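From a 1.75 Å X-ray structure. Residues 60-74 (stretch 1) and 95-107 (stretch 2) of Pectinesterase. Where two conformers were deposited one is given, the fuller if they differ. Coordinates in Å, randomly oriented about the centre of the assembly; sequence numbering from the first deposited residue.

Stretch 1 (60-74) MFLGDGRTSTIITAS
Stretch 2, residues 95-107: GFLARDITFQNTA

Two parallel strand pairs, joined by a corner, build this contact. Strand 60-63 runs beside 97-99 with axes 4.6 Å apart and 6° between them; 69-73 runs beside 101-105 at 5.0 Å and 18°. The first register pairs Met60 with Leu97, Phe61 with Ala98 and Leu62 with Arg99. Phe61 supplies its bonds, N to Leu97 O (2.9 Å) and O to Arg99 N (3.1 Å), and Gly63 N continues to Arg99 O (3.1 Å).

Beyond the corner, Ile70 pairs with Thr102 and Ile71 with Phe103. Thr69 O accepts Thr102 N (3.0 Å); Ile71 N reaches Thr102 O (3.1 Å), and its O takes Gln104 N (3.1 Å). Ala73 O receives Thr106 N (3.0 Å).

Phe61 and Ala98 share a face. With chi1 m (-81°), the Phe61 ring lies with one face under the edge of Phe96 (t), CE1 to CE1 3.9 Å, planes at 75°, while Phe103 CE1 meets Phe61 CD2 at its edge (4.3 Å). Ala98 is small, its CB 4.0 Å from Phe61 CB. Ile71 (m, t) extends CD1 to Ile101 CD1 (3.8 Å) and Phe103 CE1 (4.1 Å). On the Leu62 face, Leu62 (t, p) lays CD1 on Arg99 CG (3.4 Å).

The corner is polar. Asp100, at phi/psi 55/53, offers O to Gly65 N (3.2 Å). A CB on Gly63 would fall 2.3 Å from Asp100 O; Gly65, at 154/133, has backbone angles that themselves call for glycine. Asp100 (m) holds Arg99 NE through OD2 (2.9 Å, a salt bridge), and waters link its carboxylate to Gly63 O and Arg66 N. Thr102 (m) aims OG1 back to donate to Arg66 O (2.7 Å), tying loop to strand. Asn105 (t) turns OD1 to accept Ala107 N (3.0 Å).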

# COMPACT_ATOMS: atom_id res chain seq x y z
N MET A 60 -2.29 -11.12 -14.22
CA MET A 60 -1.26 -10.07 -14.21
C MET A 60 -1.60 -8.86 -15.09
O MET A 60 -2.01 -9.02 -16.24
CB MET A 60 0.09 -10.65 -14.66
CG MET A 60 1.20 -9.60 -14.85
SD MET A 60 2.78 -10.29 -15.43
CE MET A 60 3.96 -9.26 -14.55
N PHE A 61 -1.45 -7.66 -14.54
CA PHE A 61 -1.68 -6.40 -15.27
C PHE A 61 -0.30 -5.90 -15.71
O PHE A 61 0.58 -5.70 -14.87
CB PHE A 61 -2.31 -5.33 -14.36
CG PHE A 61 -3.80 -5.44 -14.17
CD1 PHE A 61 -4.49 -6.61 -14.50
CD2 PHE A 61 -4.51 -4.38 -13.60
CE1 PHE A 61 -5.87 -6.71 -14.26
CE2 PHE A 61 -5.88 -4.47 -13.37
CZ PHE A 61 -6.57 -5.65 -13.70
N LEU A 62 -0.12 -5.67 -17.01
CA LEU A 62 1.16 -5.18 -17.52
C LEU A 62 0.95 -3.89 -18.33
O LEU A 62 0.63 -3.94 -19.52
CB LEU A 62 1.80 -6.25 -18.41
CG LEU A 62 3.21 -6.00 -18.95
CD1 LEU A 62 4.22 -6.09 -17.82
CD2 LEU A 62 3.53 -7.03 -20.02
N GLY A 63 1.15 -2.74 -17.69
CA GLY A 63 0.97 -1.47 -18.37
C GLY A 63 2.17 -1.01 -19.18
O GLY A 63 3.24 -1.61 -19.12
N ASP A 64 2.00 0.08 -19.93
CA ASP A 64 3.09 0.61 -20.74
C ASP A 64 3.92 1.68 -20.03
O ASP A 64 4.85 2.24 -20.61
CB ASP A 64 2.56 1.18 -22.06
CG ASP A 64 2.19 0.09 -23.07
OD1 ASP A 64 2.59 -1.08 -22.87
OD2 ASP A 64 1.50 0.41 -24.06
N GLY A 65 3.59 1.95 -18.76
CA GLY A 65 4.33 2.95 -18.01
C GLY A 65 3.51 3.59 -16.90
O GLY A 65 2.37 4.00 -17.12
N ARG A 66 4.10 3.70 -15.70
CA ARG A 66 3.40 4.28 -14.55
C ARG A 66 2.87 5.70 -14.81
O ARG A 66 1.82 6.08 -14.28
CB ARG A 66 4.32 4.26 -13.31
CG ARG A 66 5.55 5.17 -13.37
CD ARG A 66 6.68 4.72 -12.43
NE ARG A 66 6.30 4.70 -11.01
CZ ARG A 66 7.09 4.26 -10.03
NH1 ARG A 66 8.30 3.80 -10.29
NH2 ARG A 66 6.65 4.28 -8.78
N THR A 67 3.58 6.46 -15.64
CA THR A 67 3.19 7.84 -15.95
C THR A 67 2.10 7.98 -17.02
O THR A 67 1.38 8.98 -17.03
CB THR A 67 4.43 8.65 -16.43
OG1 THR A 67 5.40 8.73 -15.38
CG2 THR A 67 4.03 10.05 -16.85
N SER A 68 1.97 6.98 -17.89
CA SER A 68 1.02 7.06 -18.99
C SER A 68 -0.19 6.13 -19.02
O SER A 68 -1.06 6.27 -19.89
CB SER A 68 1.79 6.90 -20.31
OG SER A 68 2.41 5.62 -20.36
N THR A 69 -0.27 5.18 -18.10
CA THR A 69 -1.38 4.22 -18.05
C THR A 69 -2.11 4.42 -16.73
O THR A 69 -1.60 4.03 -15.68
CB THR A 69 -0.82 2.80 -18.17
OG1 THR A 69 0.13 2.75 -19.24
CG2 THR A 69 -1.93 1.80 -18.43
N ILE A 70 -3.31 5.01 -16.79
CA ILE A 70 -4.09 5.34 -15.58
C ILE A 70 -5.50 4.74 -15.46
O ILE A 70 -6.30 4.86 -16.39
CB ILE A 70 -4.28 6.89 -15.50
CG1 ILE A 70 -3.01 7.63 -15.94
CG2 ILE A 70 -4.71 7.30 -14.09
CD1 ILE A 70 -1.79 7.39 -15.06
N ILE A 71 -5.81 4.11 -14.32
CA ILE A 71 -7.16 3.57 -14.06
C ILE A 71 -7.73 4.49 -12.97
O ILE A 71 -7.15 4.60 -11.88
CB ILE A 71 -7.13 2.10 -13.53
CG1 ILE A 71 -6.43 1.19 -14.54
CG2 ILE A 71 -8.56 1.61 -13.30
CD1 ILE A 71 -6.41 -0.29 -14.15
N THR A 72 -8.86 5.15 -13.24
CA THR A 72 -9.42 6.13 -12.31
C THR A 72 -10.95 6.09 -12.06
O THR A 72 -11.72 5.67 -12.93
CB THR A 72 -9.03 7.56 -12.81
OG1 THR A 72 -9.40 8.55 -11.85
CG2 THR A 72 -9.72 7.86 -14.14
N ALA A 73 -11.36 6.53 -10.86
CA ALA A 73 -12.77 6.60 -10.43
C ALA A 73 -12.87 7.47 -9.17
O ALA A 73 -11.84 7.96 -8.68
CB ALA A 73 -13.31 5.19 -10.15
N SER A 74 -14.08 7.69 -8.63
CA SER A 74 -14.24 8.53 -7.44
C SER A 74 -15.33 8.16 -6.41
O SER A 74 -15.98 9.05 -5.84
CB SER A 74 -14.45 9.99 -7.86
OG SER A 74 -15.63 10.16 -8.63
N GLY A 95 -2.73 -14.82 -6.06
CA GLY A 95 -1.62 -14.67 -6.99
C GLY A 95 -1.64 -13.52 -7.98
O GLY A 95 -1.08 -13.63 -9.07
N PHE A 96 -2.28 -12.41 -7.60
CA PHE A 96 -2.37 -11.23 -8.48
C PHE A 96 -1.05 -10.46 -8.59
O PHE A 96 -0.35 -10.27 -7.59
CB PHE A 96 -3.45 -10.27 -7.94
CG PHE A 96 -3.72 -9.09 -8.84
CD1 PHE A 96 -4.49 -9.23 -9.99
CD2 PHE A 96 -3.18 -7.84 -8.54
CE1 PHE A 96 -4.74 -8.14 -10.83
CE2 PHE A 96 -3.42 -6.74 -9.37
CZ PHE A 96 -4.20 -6.89 -10.52
N LEU A 97 -0.71 -10.01 -9.80
CA LEU A 97 0.52 -9.24 -10.05
C LEU A 97 0.23 -8.00 -10.91
O LEU A 97 -0.70 -8.01 -11.72
CB LEU A 97 1.55 -10.11 -10.80
CG LEU A 97 2.00 -11.48 -10.27
CD1 LEU A 97 2.97 -12.10 -11.27
CD2 LEU A 97 2.66 -11.33 -8.91
N ALA A 98 1.02 -6.94 -10.73
CA ALA A 98 0.84 -5.71 -11.52
C ALA A 98 2.13 -4.88 -11.60
O ALA A 98 2.86 -4.78 -10.62
CB ALA A 98 -0.29 -4.86 -10.93
N ARG A 99 2.41 -4.31 -12.78
CA ARG A 99 3.60 -3.46 -12.96
C ARG A 99 3.41 -2.35 -14.01
O ARG A 99 2.61 -2.48 -14.94
CB ARG A 99 4.84 -4.30 -13.33
CG ARG A 99 4.86 -4.91 -14.72
CD ARG A 99 6.26 -5.50 -15.04
NE ARG A 99 7.25 -4.46 -15.36
CZ ARG A 99 8.56 -4.66 -15.50
NH1 ARG A 99 9.08 -5.87 -15.33
NH2 ARG A 99 9.35 -3.64 -15.80
N ASP A 100 4.13 -1.24 -13.82
CA ASP A 100 4.10 -0.09 -14.73
C ASP A 100 2.70 0.51 -14.97
O ASP A 100 2.29 0.70 -16.13
CB ASP A 100 4.74 -0.45 -16.08
CG ASP A 100 6.22 -0.84 -15.95
OD1 ASP A 100 6.98 -0.09 -15.31
OD2 ASP A 100 6.61 -1.89 -16.50
N ILE A 101 1.98 0.84 -13.90
CA ILE A 101 0.62 1.39 -14.04
C ILE A 101 0.19 2.21 -12.80
O ILE A 101 0.78 2.06 -11.73
CB ILE A 101 -0.38 0.23 -14.30
CG1 ILE A 101 -1.78 0.77 -14.62
CG2 ILE A 101 -0.42 -0.70 -13.09
CD1 ILE A 101 -2.72 -0.30 -15.20
N THR A 102 -0.83 3.06 -12.96
CA THR A 102 -1.35 3.89 -11.86
C THR A 102 -2.79 3.55 -11.46
O THR A 102 -3.64 3.32 -12.32
CB THR A 102 -1.32 5.41 -12.22
OG1 THR A 102 0.03 5.88 -12.29
CG2 THR A 102 -2.09 6.22 -11.17
N PHE A 103 -3.05 3.50 -10.15
CA PHE A 103 -4.39 3.25 -9.59
C PHE A 103 -4.71 4.53 -8.78
O PHE A 103 -3.94 4.88 -7.88
CB PHE A 103 -4.38 2.05 -8.63
CG PHE A 103 -3.90 0.76 -9.25
CD1 PHE A 103 -4.59 0.16 -10.29
CD2 PHE A 103 -2.75 0.13 -8.76
CE1 PHE A 103 -4.16 -1.05 -10.84
CE2 PHE A 103 -2.32 -1.08 -9.30
CZ PHE A 103 -3.02 -1.68 -10.34
N GLN A 104 -5.82 5.20 -9.09
CA GLN A 104 -6.15 6.45 -8.40
C GLN A 104 -7.65 6.69 -8.11
O GLN A 104 -8.51 6.08 -8.73
CB GLN A 104 -5.59 7.63 -9.22
CG GLN A 104 -6.19 7.83 -10.50
CD GLN A 104 -5.35 10.12 -9.62
OE1 GLN A 104 -5.17 9.99 -10.83
NE2 GLN A 104 -4.96 11.20 -8.95
N ASN A 105 -7.92 7.46 -7.05
CA ASN A 105 -9.29 7.82 -6.65
C ASN A 105 -9.26 9.35 -6.52
O ASN A 105 -8.48 9.89 -5.73
CB ASN A 105 -9.69 7.19 -5.30
CG ASN A 105 -11.16 7.43 -4.95
OD1 ASN A 105 -11.66 8.56 -5.02
ND2 ASN A 105 -11.87 6.37 -4.56
N THR A 106 -10.10 10.04 -7.29
CA THR A 106 -10.12 11.51 -7.31
C THR A 106 -11.19 12.23 -6.48
O THR A 106 -11.43 13.42 -6.69
CB THR A 106 -10.24 12.02 -8.77
OG1 THR A 106 -11.46 11.54 -9.35
CG2 THR A 106 -9.07 11.53 -9.61
N ALA A 107 -11.81 11.54 -5.53
CA ALA A 107 -12.85 12.14 -4.69
C ALA A 107 -12.43 13.42 -3.95
O ALA A 107 -13.17 14.41 -3.94
CB ALA A 107 -13.37 11.11 -3.69
O HOH W 1 5.99 -2.01 -19.38
O HOH W 2 6.76 2.57 -15.22
O HOH W 3 -11.82 9.87 -11.76